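Local coordinates for 2,5-dihydroxypyridine 5,6-dioxygenase (Pseudomonas putida KT2440, PDB 7CUP) that catalyses the iron(II)-dependent, dioxygenolytic opening of the 2,5-dihydroxypyridine ring between carbons 5 and 6, giving N-formylmaleamate in aerobic nicotinate degradation, at the interface of chains A and B. Numbering follows the deposited sequence. Chains: chain A/B, 2,5-dihydroxypyridine 5,6-dioxygenase.

The three contacts form a continuous strip along one interface between two copies of the dioxygenase. Contact 3 lies in the middle, its C-alpha centre about 9 Å from that of contact 1 and about 8 Å from that of contact 2; contacts 1 and 2 are about 16 Å apart. Contacts 1 and 3 share A:Tyr247, B:Tyr222 and B:Trp276; contacts 2 and 3 share A:Met68, B:Gln275 and B:Thr277. Helix 243-253 serves contacts 1 and 3, and A:Tyr254 just beyond it joins contact 2; the 275-277 stretch of chain B enters all three. The assembly holds six copies, which this surface may help to join.

Contact 1: the interface of chains A and B. Residues chain A 243, 247; chain B 212-213, 222, 224, 276.
A:Phe243 lays its ring among B:Val212, B:Gly213, B:Tyr222, B:Arg224 and B:Trp276, making an aromatic, knob-like contact between two copies of this non-haem iron dioxygenase. The residue begins helix 243-253, and its CG stands anti to the backbone N (chi1 169°), which carries the ring over to chain B.

Among the apolar contacts, glycine, tyrosine and valine gather on one side of the ring plane, while the indole CZ2 of B:Trp276 meets the ring in plane at its edge. CA of B:Gly213 comes over the rim, 3.5 Å from CE1 of A:Phe243; a side chain there would crowd the ring. A:Phe243 CZ touches CB of B:Tyr222 at 3.6 Å. Near the root of the side chain, A:Phe243 CB packs on methyl CG1 of the beta-branched B:Val212. An alanine in place of A:Phe243 would probably open a gap between B:Trp276 and B:Arg224 and leave the guanidinium free to shift.

Of the contacts with flat groups, CD2 of A:Phe243 stands 3.4 Å above the centre of the B:Arg224 guanidinium, with the two planes inclined by 54°. One helical turn on, A:Tyr247 turns its CD2-CE2 edge to the face of B:Tyr222, the planes 81° apart and A:Tyr247 CE2 3.5 Å from B:Tyr222 OH.

Hydrogen bonds within chain B hold the receiving aromatics. Indole NE1 of B:Trp276 donates to O of B:Gly213 at 2.8 Å, and the B:Tyr222 hydroxyl OH donates to an in-plane lone pair of B:Trp276 O, also at 2.8 Å.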
ATOM      1  N   PHE A 243       7.451 -27.593  35.406  1.00 44.51           N
ATOM      2  CA  PHE A 243       6.541 -26.648  34.715  1.00 40.51           C
ATOM      3  C   PHE A 243       6.413 -27.039  33.237  1.00 32.35           C
ATOM      4  O   PHE A 243       5.283 -27.116  32.762  1.00 30.87           O
ATOM      5  CB  PHE A 243       6.968 -25.192  34.912  1.00 40.42           C
ATOM      6  CG  PHE A 243       6.203 -24.264  34.010  1.00 34.95           C
ATOM      7  CD1 PHE A 243       4.827 -24.169  34.121  1.00 32.98           C
ATOM      8  CD2 PHE A 243       6.838 -23.599  32.980  1.00 34.61           C
ATOM      9  CE1 PHE A 243       4.116 -23.371  33.240  1.00 32.50           C
ATOM     10  CE2 PHE A 243       6.125 -22.790  32.107  1.00 36.18           C
ATOM     11  CZ  PHE A 243       4.767 -22.669  32.246  1.00 32.06           C
ATOM     12  N   TYR A 247       2.845 -27.967  31.238  1.00 24.51           N
ATOM     13  CA  TYR A 247       2.446 -27.175  30.046  1.00 26.21           C
ATOM     14  C   TYR A 247       2.292 -28.130  28.863  1.00 23.91           C
ATOM     15  O   TYR A 247       1.274 -28.035  28.166  1.00 26.32           O
ATOM     16  CB  TYR A 247       3.439 -26.046  29.763  1.00 24.62           C
ATOM     17  CG  TYR A 247       3.093 -25.180  28.575  1.00 24.48           C
ATOM     18  CD1 TYR A 247       3.379 -25.586  27.286  1.00 26.94           C
ATOM     19  CD2 TYR A 247       2.507 -23.940  28.732  1.00 24.61           C
ATOM     20  CE1 TYR A 247       3.082 -24.799  26.183  1.00 25.79           C
ATOM     21  CE2 TYR A 247       2.235 -23.126  27.641  1.00 25.85           C
ATOM     22  CZ  TYR A 247       2.513 -23.561  26.358  1.00 24.83           C
ATOM     23  OH  TYR A 247       2.208 -22.815  25.261  1.00 22.66           O
TER
ATOM     24  N   VAL B 212       4.236 -20.951  40.211  1.00 25.22           N
ATOM     25  CA  VAL B 212       4.909 -21.315  38.946  1.00 25.49           C
ATOM     26  C   VAL B 212       3.805 -21.577  37.929  1.00 24.01           C
ATOM     27  O   VAL B 212       2.801 -22.260  38.293  1.00 22.48           O
ATOM     28  CB  VAL B 212       5.837 -22.516  39.168  1.00 24.33           C
ATOM     29  CG1 VAL B 212       6.297 -23.119  37.853  1.00 25.33           C
ATOM     30  CG2 VAL B 212       7.006 -22.109  40.049  1.00 25.40           C
ATOM     31  N   GLY B 213       3.913 -20.962  36.752  1.00 19.91           N
ATOM     32  CA  GLY B 213       2.932 -21.173  35.679  1.00 21.39           C
ATOM     33  C   GLY B 213       1.783 -20.177  35.691  1.00 22.14           C
ATOM     34  O   GLY B 213       1.010 -20.137  34.672  1.00 20.83           O
ATOM     35  N   TYR B 222       4.753 -16.586  31.835  1.00 22.57           N
ATOM     36  CA  TYR B 222       4.458 -17.655  32.823  1.00 22.72           C
ATOM     37  C   TYR B 222       5.510 -17.526  33.918  1.00 25.86           C
ATOM     38  O   TYR B 222       6.712 -17.563  33.606  1.00 25.33           O
ATOM     39  CB  TYR B 222       4.542 -19.038  32.197  1.00 22.98           C
ATOM     40  CG  TYR B 222       3.523 -19.299  31.120  1.00 20.12           C
ATOM     41  CD1 TYR B 222       2.220 -19.665  31.427  1.00 19.17           C
ATOM     42  CD2 TYR B 222       3.869 -19.157  29.792  1.00 21.17           C
ATOM     43  CE1 TYR B 222       1.292 -19.923  30.434  1.00 18.33           C
ATOM     44  CE2 TYR B 222       2.943 -19.384  28.782  1.00 20.74           C
ATOM     45  CZ  TYR B 222       1.644 -19.736  29.108  1.00 19.91           C
ATOM     46  OH  TYR B 222       0.767 -19.987  28.089  1.00 19.51           O
ATOM     47  N   ARG B 224       8.159 -18.363  36.560  1.00 21.70           N
ATOM     48  CA  ARG B 224       9.071 -19.517  36.777  1.00 26.09           C
ATOM     49  C   ARG B 224       9.450 -19.599  38.268  1.00 29.09           C
ATOM     50  O   ARG B 224      10.031 -20.640  38.679  1.00 29.08           O
ATOM     51  CB  ARG B 224      10.292 -19.427  35.852  1.00 27.35           C
ATOM     52  CG  ARG B 224       9.981 -19.548  34.368  1.00 29.95           C
ATOM     53  CD  ARG B 224       9.035 -20.679  34.027  1.00 34.48           C
ATOM     54  NE  ARG B 224       9.622 -21.981  34.335  1.00 42.61           N
ATOM     55  CZ  ARG B 224      10.262 -22.766  33.464  1.00 42.31           C
ATOM     56  NH1 ARG B 224      10.390 -22.399  32.197  1.00 41.25           N
ATOM     57  NH2 ARG B 224      10.742 -23.933  33.870  1.00 45.45           N
ATOM     58  N   TRP B 276      -5.098 -21.751  28.881  1.00 19.81           N
ATOM     59  CA  TRP B 276      -3.936 -21.299  29.679  1.00 21.52           C
ATOM     60  C   TRP B 276      -2.650 -21.413  28.846  1.00 19.18           C
ATOM     61  O   TRP B 276      -1.796 -20.582  28.993  1.00 21.33           O
ATOM     62  CB  TRP B 276      -3.896 -22.091  30.980  1.00 22.62           C
ATOM     63  CG  TRP B 276      -2.639 -21.898  31.747  1.00 21.60           C
ATOM     64  CD1 TRP B 276      -2.208 -20.769  32.373  1.00 24.04           C
ATOM     65  CD2 TRP B 276      -1.621 -22.882  31.928  1.00 23.24           C
ATOM     66  NE1 TRP B 276      -1.005 -21.001  32.986  1.00 23.89           N
ATOM     67  CE2 TRP B 276      -0.615 -22.286  32.723  1.00 23.53           C
ATOM     68  CE3 TRP B 276      -1.486 -24.218  31.540  1.00 23.39           C
ATOM     69  CZ2 TRP B 276       0.529 -22.981  33.106  1.00 24.49           C
ATOM     70  CZ3 TRP B 276      -0.347 -24.899  31.911  1.00 25.89           C
ATOM     71  CH2 TRP B 276       0.628 -24.299  32.711  1.00 24.65           C
TER

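Contact 2: the interface of chains A and B. Residues chain A 65-69, 254; chain B 131, 275, 277-278, 281-282.
A:Met68 reaches from a loop of this non-haem iron dioxygenase into a groove of the neighbouring copy lined by B:Arg131, B:Gln275, B:Thr277, B:Ala278 and B:Leu281. Its flexible thioether suits so uneven a surface. With CG anti to the carbonyl carbon (chi1 -60°) and a bend at chi3, it offers different atoms along its length: CB meets CD1 of B:Leu281, CG lies over one face of the B:Arg131 guanidinium toward its rim, and A:Met68 SD sits against CB of B:Ala278 and 3.5 Å from CB of B:Gln275, whose side chain it crosses near a right angle. The terminal methyl CE turns to the hydroxyl OG1 of B:Thr277.

Farther along, A:Tyr254 sets its ring against the B:Gln275 carboxamide, the planes 42° apart and ring CD1 3.4 Å from amide CD. The phenol OH donates to an in-plane lone pair of A:Thr66 O, which is likely to steady the ring and the loop.

B:Arg131, ending helix 126-131, extends along the 65-67 backbone, and water links its polar end to chain A. Its NE bonds water 2, which reaches A:Ala67 O at 2.8 Å; its NH2 bonds water 1. The two waters are 2.7 Å apart, joining both bridges. Water 1 also pairs with amide N of A:Gly69 at 2.9 Å and lies in plane at the imidazole edge, 2.8 Å from NE2 of B:His282. Lacking a side chain, A:Gly69 rests its CA 3.5 Å from B:His282 NE2.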
ATOM      1  N   PRO A  65     -10.234 -23.604  13.354  1.00 26.22           N
ATOM      2  CA  PRO A  65     -10.769 -22.795  14.450  1.00 25.60           C
ATOM      3  C   PRO A  65     -10.141 -23.108  15.818  1.00 23.40           C
ATOM      4  O   PRO A  65     -10.004 -22.184  16.608  1.00 23.28           O
ATOM      5  CB  PRO A  65     -12.270 -23.109  14.508  1.00 24.97           C
ATOM      6  CG  PRO A  65     -12.560 -24.091  13.404  1.00 26.65           C
ATOM      7  CD  PRO A  65     -11.284 -24.300  12.605  1.00 27.63           C
ATOM      8  N   THR A  66      -9.729 -24.358  16.060  1.00 22.32           N
ATOM      9  CA  THR A  66      -9.227 -24.800  17.386  1.00 23.81           C
ATOM     10  C   THR A  66      -7.705 -24.656  17.485  1.00 24.98           C
ATOM     11  O   THR A  66      -7.172 -24.787  18.615  1.00 25.25           O
ATOM     12  CB  THR A  66      -9.703 -26.220  17.690  1.00 25.48           C
ATOM     13  OG1 THR A  66      -9.064 -27.094  16.762  1.00 24.03           O
ATOM     14  CG2 THR A  66     -11.210 -26.344  17.601  1.00 26.69           C
ATOM     15  N   ALA A  67      -7.019 -24.367  16.375  1.00 26.21           N
ATOM     16  CA  ALA A  67      -5.541 -24.250  16.385  1.00 27.15           C
ATOM     17  C   ALA A  67      -5.156 -23.030  17.220  1.00 25.03           C
ATOM     18  O   ALA A  67      -5.849 -22.009  17.129  1.00 24.59           O
ATOM     19  CB  ALA A  67      -4.994 -24.156  14.973  1.00 28.70           C
ATOM     20  N   MET A  68      -4.067 -23.126  17.980  1.00 27.02           N
ATOM     21  CA  MET A  68      -3.521 -21.967  18.723  1.00 26.37           C
ATOM     22  C   MET A  68      -2.171 -21.531  18.121  1.00 25.06           C
ATOM     23  O   MET A  68      -1.370 -22.403  17.754  1.00 23.27           O
ATOM     24  CB  MET A  68      -3.380 -22.297  20.216  1.00 28.94           C
ATOM     25  CG  MET A  68      -4.709 -22.657  20.874  1.00 30.47           C
ATOM     26  SD  MET A  68      -4.527 -22.915  22.650  1.00 30.66           S
ATOM     27  CE  MET A  68      -3.758 -24.529  22.659  1.00 26.85           C
ATOM     28  N   GLY A  69      -1.940 -20.210  18.090  1.00 24.85           N
ATOM     29  CA  GLY A  69      -0.710 -19.563  17.598  1.00 23.61           C
ATOM     30  C   GLY A  69      -0.697 -19.542  16.089  1.00 23.79           C
ATOM     31  O   GLY A  69      -1.608 -20.091  15.511  1.00 27.99           O
ATOM     32  N   TYR A 254      -5.486 -30.973  25.308  1.00 27.50           N
ATOM     33  CA  TYR A 254      -6.400 -29.992  24.680  1.00 25.54           C
ATOM     34  C   TYR A 254      -7.138 -30.639  23.515  1.00 26.08           C
ATOM     35  O   TYR A 254      -8.331 -30.363  23.280  1.00 27.71           O
ATOM     36  CB  TYR A 254      -5.612 -28.783  24.180  1.00 24.86           C
ATOM     37  CG  TYR A 254      -6.364 -27.832  23.285  1.00 23.89           C
ATOM     38  CD1 TYR A 254      -7.408 -27.083  23.759  1.00 25.83           C
ATOM     39  CD2 TYR A 254      -6.018 -27.692  21.950  1.00 25.69           C
ATOM     40  CE1 TYR A 254      -8.085 -26.187  22.944  1.00 26.72           C
ATOM     41  CE2 TYR A 254      -6.661 -26.790  21.125  1.00 26.75           C
ATOM     42  CZ  TYR A 254      -7.708 -26.040  21.621  1.00 26.67           C
ATOM     43  OH  TYR A 254      -8.343 -25.148  20.811  1.00 25.92           O
TER
ATOM     44  N   ARG B 131     -11.417 -18.699  17.043  1.00 19.42           N
ATOM     45  CA  ARG B 131     -11.319 -19.809  18.035  1.00 20.25           C
ATOM     46  C   ARG B 131     -12.376 -19.610  19.128  1.00 21.16           C
ATOM     47  O   ARG B 131     -12.936 -20.652  19.655  1.00 22.57           O
ATOM     48  CB  ARG B 131      -9.917 -19.896  18.627  1.00 19.58           C
ATOM     49  CG  ARG B 131      -9.750 -21.042  19.617  1.00 19.59           C
ATOM     50  CD  ARG B 131      -8.278 -21.434  19.688  1.00 20.90           C
ATOM     51  NE  ARG B 131      -7.337 -20.332  19.919  1.00 22.03           N
ATOM     52  CZ  ARG B 131      -7.174 -19.693  21.074  1.00 23.11           C
ATOM     53  NH1 ARG B 131      -7.927 -19.994  22.121  1.00 24.73           N
ATOM     54  NH2 ARG B 131      -6.289 -18.715  21.175  1.00 20.24           N
ATOM     55  N   GLN B 275      -7.518 -20.935  26.508  1.00 20.24           N
ATOM     56  CA  GLN B 275      -6.552 -21.944  26.972  1.00 20.48           C
ATOM     57  C   GLN B 275      -5.400 -21.244  27.702  1.00 22.04           C
ATOM     58  O   GLN B 275      -4.784 -20.280  27.152  1.00 20.72           O
ATOM     59  CB  GLN B 275      -6.044 -22.754  25.790  1.00 21.95           C
ATOM     60  CG  GLN B 275      -7.107 -23.655  25.200  1.00 21.30           C
ATOM     61  CD  GLN B 275      -7.537 -24.710  26.189  1.00 22.49           C
ATOM     62  OE1 GLN B 275      -6.698 -25.417  26.729  1.00 21.24           O
ATOM     63  NE2 GLN B 275      -8.842 -24.775  26.465  1.00 19.79           N
ATOM     64  N   THR B 277      -2.522 -22.385  27.964  1.00 19.39           N
ATOM     65  CA  THR B 277      -1.272 -22.630  27.182  1.00 20.75           C
ATOM     66  C   THR B 277      -1.122 -21.619  26.020  1.00 20.15           C
ATOM     67  O   THR B 277      -0.037 -21.506  25.476  1.00 20.28           O
ATOM     68  CB  THR B 277      -1.242 -24.073  26.663  1.00 20.56           C
ATOM     69  OG1 THR B 277      -2.453 -24.280  25.935  1.00 19.75           O
ATOM     70  CG2 THR B 277      -1.136 -25.077  27.778  1.00 23.52           C
ATOM     71  N   ALA B 278      -2.188 -20.942  25.629  1.00 20.57           N
ATOM     72  CA  ALA B 278      -2.270 -20.177  24.370  1.00 21.01           C
ATOM     73  C   ALA B 278      -1.196 -19.091  24.333  1.00 19.94           C
ATOM     74  O   ALA B 278      -0.537 -18.988  23.291  1.00 20.14           O
ATOM     75  CB  ALA B 278      -3.638 -19.603  24.178  1.00 20.49           C
ATOM     76  N   LEU B 281       2.266 -19.623  22.777  1.00 23.79           N
ATOM     77  CA  LEU B 281       2.372 -19.942  21.334  1.00 25.56           C
ATOM     78  C   LEU B 281       2.384 -18.637  20.536  1.00 23.82           C
ATOM     79  O   LEU B 281       2.425 -18.726  19.299  1.00 25.06           O
ATOM     80  CB  LEU B 281       1.206 -20.861  20.953  1.00 25.57           C
ATOM     81  CG  LEU B 281       1.221 -22.210  21.685  1.00 30.47           C
ATOM     82  CD1 LEU B 281      -0.123 -22.918  21.635  1.00 34.01           C
ATOM     83  CD2 LEU B 281       2.280 -23.130  21.107  1.00 32.95           C
ATOM     84  N   HIS B 282       2.329 -17.499  21.233  1.00 21.98           N
ATOM     85  CA  HIS B 282       2.232 -16.125  20.662  1.00 22.59           C
ATOM     86  C   HIS B 282       3.465 -15.266  20.980  1.00 21.64           C
ATOM     87  O   HIS B 282       4.194 -15.569  21.925  1.00 22.74           O
ATOM     88  CB  HIS B 282       0.940 -15.443  21.148  1.00 22.30           C
ATOM     89  CG  HIS B 282      -0.258 -15.922  20.398  1.00 23.70           C
ATOM     90  ND1 HIS B 282      -0.634 -15.381  19.179  1.00 23.24           N
ATOM     91  CD2 HIS B 282      -1.091 -16.968  20.622  1.00 24.53           C
ATOM     92  CE1 HIS B 282      -1.709 -15.999  18.726  1.00 23.10           C
ATOM     93  NE2 HIS B 282      -1.993 -16.995  19.587  1.00 24.14           N
TER
HETATM   94  O   HOH W   1      -4.218 -18.678  19.068  1.00 23.51           O
HETATM   95  O   HOH W   2      -6.352 -19.321  17.475  1.00 26.86           O

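Contact 3: the interface of chains A and B. Residues chain A 68, 247, 250-251, 253; chain B 222, 275-277.
The phenol of A:Tyr247 reaches across to the backbone of B:Thr277, where its OH donates to carbonyl O at 2.6 Å. The bond uses a lone pair in the carbonyl plane, with a C=O...donor angle of 139°. With CG anti to the backbone N (chi1 -179°), the tyrosine ring extends from helix 243-253 far enough to bring its hydroxyl to this acceptor. Tyrosine suits the place because one side chain supplies both a polar tip and an aromatic face: the B:Thr277 methyl CG2 lies 3.8 Å above that face, toward the rim.

About one turn farther along the helix, on the side facing chain B, OD2 of A:Asp250 is 3.4 Å from CG2 of B:Thr277. The carboxylate also stands nearly perpendicular to the B:Trp276 indole, with A:Asp250 CG 4.0 Å from CE3 of B:Trp276.

Torsion and second-shell bonds position these groups. OG1 of B:Thr277 sits between its backbone N and carbonyl carbon (chi1 55°), which turns the hydroxyl to water 3 while CG2 packs on chain A; threonine's branching serves both purposes. The preceding carbonyl, B:Trp276 O, is held by B:Tyr222. A:Lys253, poorly ordered, may form a long, doubtful salt bridge to A:Asp250. Water 3 joins the chains, pairing on the chain A side with both O and OD2 of A:Asp250. On the chain B side, water 3 lies 2.7 Å from the amide oxygen OE1 of B:Gln275 and 2.8 Å from OG1 of B:Thr277.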
ATOM      1  N   MET A  68      -4.067 -23.126  17.980  1.00 27.02           N
ATOM      2  CA  MET A  68      -3.521 -21.967  18.723  1.00 26.37           C
ATOM      3  C   MET A  68      -2.171 -21.531  18.121  1.00 25.06           C
ATOM      4  O   MET A  68      -1.370 -22.403  17.754  1.00 23.27           O
ATOM      5  CB  MET A  68      -3.380 -22.297  20.216  1.00 28.94           C
ATOM      6  CG  MET A  68      -4.709 -22.657  20.874  1.00 30.47           C
ATOM      7  SD  MET A  68      -4.527 -22.915  22.650  1.00 30.66           S
ATOM      8  CE  MET A  68      -3.758 -24.529  22.659  1.00 26.85           C
ATOM      9  N   TYR A 247       2.845 -27.967  31.238  1.00 24.51           N
ATOM     10  CA  TYR A 247       2.446 -27.175  30.046  1.00 26.21           C
ATOM     11  C   TYR A 247       2.292 -28.130  28.863  1.00 23.91           C
ATOM     12  O   TYR A 247       1.274 -28.035  28.166  1.00 26.32           O
ATOM     13  CB  TYR A 247       3.439 -26.046  29.763  1.00 24.62           C
ATOM     14  CG  TYR A 247       3.093 -25.180  28.575  1.00 24.48           C
ATOM     15  CD1 TYR A 247       3.379 -25.586  27.286  1.00 26.94           C
ATOM     16  CD2 TYR A 247       2.507 -23.940  28.732  1.00 24.61           C
ATOM     17  CE1 TYR A 247       3.082 -24.799  26.183  1.00 25.79           C
ATOM     18  CE2 TYR A 247       2.235 -23.126  27.641  1.00 25.85           C
ATOM     19  CZ  TYR A 247       2.513 -23.561  26.358  1.00 24.83           C
ATOM     20  OH  TYR A 247       2.208 -22.815  25.261  1.00 22.66           O
ATOM     21  N   ASP A 250      -0.842 -30.352  29.361  1.00 26.78           N
ATOM     22  CA  ASP A 250      -2.080 -29.566  29.171  1.00 27.72           C
ATOM     23  C   ASP A 250      -2.290 -29.291  27.677  1.00 27.27           C
ATOM     24  O   ASP A 250      -3.456 -29.276  27.213  1.00 26.20           O
ATOM     25  CB  ASP A 250      -2.004 -28.287  29.996  1.00 30.49           C
ATOM     26  CG  ASP A 250      -3.318 -27.567  30.200  1.00 34.91           C
ATOM     27  OD1 ASP A 250      -3.947 -27.769  31.246  1.00 42.16           O
ATOM     28  OD2 ASP A 250      -3.689 -26.797  29.321  1.00 43.04           O
ATOM     29  N   TYR A 251      -1.217 -29.030  26.936  1.00 25.54           N
ATOM     30  CA  TYR A 251      -1.324 -28.719  25.493  1.00 23.93           C
ATOM     31  C   TYR A 251      -1.854 -29.950  24.772  1.00 23.56           C
ATOM     32  O   TYR A 251      -2.830 -29.863  24.029  1.00 26.11           O
ATOM     33  CB  TYR A 251       0.026 -28.308  24.918  1.00 24.18           C
ATOM     34  CG  TYR A 251      -0.031 -27.976  23.450  1.00 24.85           C
ATOM     35  CD1 TYR A 251      -0.573 -26.773  23.016  1.00 27.36           C
ATOM     36  CD2 TYR A 251       0.434 -28.864  22.492  1.00 24.82           C
ATOM     37  CE1 TYR A 251      -0.607 -26.452  21.666  1.00 26.41           C
ATOM     38  CE2 TYR A 251       0.414 -28.558  21.140  1.00 24.29           C
ATOM     39  CZ  TYR A 251      -0.109 -27.346  20.729  1.00 26.68           C
ATOM     40  OH  TYR A 251      -0.182 -27.041  19.404  1.00 25.21           O
ATOM     41  N   LYS A 253      -3.419 -32.603  25.940  1.00 30.86           N
ATOM     42  CA  LYS A 253      -4.767 -33.109  26.315  1.00 33.33           C
ATOM     43  C   LYS A 253      -5.840 -32.204  25.688  1.00 31.99           C
ATOM     44  O   LYS A 253      -6.970 -32.667  25.516  1.00 27.92           O
ATOM     45  CB  LYS A 253      -4.924 -33.292  27.832  1.00 38.14           C
ATOM     46  CG  LYS A 253      -4.953 -32.034  28.685  1.00 50.48           C
ATOM     47  CD  LYS A 253      -6.242 -31.189  28.603  1.00 57.71           C
ATOM     48  CE  LYS A 253      -6.054 -29.748  29.062  1.00 53.79           C
ATOM     49  NZ  LYS A 253      -6.483 -28.748  28.051  1.00 50.15           N
TER
ATOM     50  N   TYR B 222       4.753 -16.586  31.835  1.00 22.57           N
ATOM     51  CA  TYR B 222       4.458 -17.655  32.823  1.00 22.72           C
ATOM     52  C   TYR B 222       5.510 -17.526  33.918  1.00 25.86           C
ATOM     53  O   TYR B 222       6.712 -17.563  33.606  1.00 25.33           O
ATOM     54  CB  TYR B 222       4.542 -19.038  32.197  1.00 22.98           C
ATOM     55  CG  TYR B 222       3.523 -19.299  31.120  1.00 20.12           C
ATOM     56  CD1 TYR B 222       2.220 -19.665  31.427  1.00 19.17           C
ATOM     57  CD2 TYR B 222       3.869 -19.157  29.792  1.00 21.17           C
ATOM     58  CE1 TYR B 222       1.292 -19.923  30.434  1.00 18.33           C
ATOM     59  CE2 TYR B 222       2.943 -19.384  28.782  1.00 20.74           C
ATOM     60  CZ  TYR B 222       1.644 -19.736  29.108  1.00 19.91           C
ATOM     61  OH  TYR B 222       0.767 -19.987  28.089  1.00 19.51           O
ATOM     62  N   GLN B 275      -7.518 -20.935  26.508  1.00 20.24           N
ATOM     63  CA  GLN B 275      -6.552 -21.944  26.972  1.00 20.48           C
ATOM     64  C   GLN B 275      -5.400 -21.244  27.702  1.00 22.04           C
ATOM     65  O   GLN B 275      -4.784 -20.280  27.152  1.00 20.72           O
ATOM     66  CB  GLN B 275      -6.044 -22.754  25.790  1.00 21.95           C
ATOM     67  CG  GLN B 275      -7.107 -23.655  25.200  1.00 21.30           C
ATOM     68  CD  GLN B 275      -7.537 -24.710  26.189  1.00 22.49           C
ATOM     69  OE1 GLN B 275      -6.698 -25.417  26.729  1.00 21.24           O
ATOM     70  NE2 GLN B 275      -8.842 -24.775  26.465  1.00 19.79           N
ATOM     71  N   TRP B 276      -5.098 -21.751  28.881  1.00 19.81           N
ATOM     72  CA  TRP B 276      -3.936 -21.299  29.679  1.00 21.52           C
ATOM     73  C   TRP B 276      -2.650 -21.413  28.846  1.00 19.18           C
ATOM     74  O   TRP B 276      -1.796 -20.582  28.993  1.00 21.33           O
ATOM     75  CB  TRP B 276      -3.896 -22.091  30.980  1.00 22.62           C
ATOM     76  CG  TRP B 276      -2.639 -21.898  31.747  1.00 21.60           C
ATOM     77  CD1 TRP B 276      -2.208 -20.769  32.373  1.00 24.04           C
ATOM     78  CD2 TRP B 276      -1.621 -22.882  31.928  1.00 23.24           C
ATOM     79  NE1 TRP B 276      -1.005 -21.001  32.986  1.00 23.89           N
ATOM     80  CE2 TRP B 276      -0.615 -22.286  32.723  1.00 23.53           C
ATOM     81  CE3 TRP B 276      -1.486 -24.218  31.540  1.00 23.39           C
ATOM     82  CZ2 TRP B 276       0.529 -22.981  33.106  1.00 24.49           C
ATOM     83  CZ3 TRP B 276      -0.347 -24.899  31.911  1.00 25.89           C
ATOM     84  CH2 TRP B 276       0.628 -24.299  32.711  1.00 24.65           C
ATOM     85  N   THR B 277      -2.522 -22.385  27.964  1.00 19.39           N
ATOM     86  CA  THR B 277      -1.272 -22.630  27.182  1.00 20.75           C
ATOM     87  C   THR B 277      -1.122 -21.619  26.020  1.00 20.15           C
ATOM     88  O   THR B 277      -0.037 -21.506  25.476  1.00 20.28           O
ATOM     89  CB  THR B 277      -1.242 -24.073  26.663  1.00 20.56           C
ATOM     90  OG1 THR B 277      -2.453 -24.280  25.935  1.00 19.75           O
ATOM     91  CG2 THR B 277      -1.136 -25.077  27.778  1.00 23.52           C
TER
HETATM   92  O   HOH W   3      -4.205 -26.403  26.464  1.00 41.53           O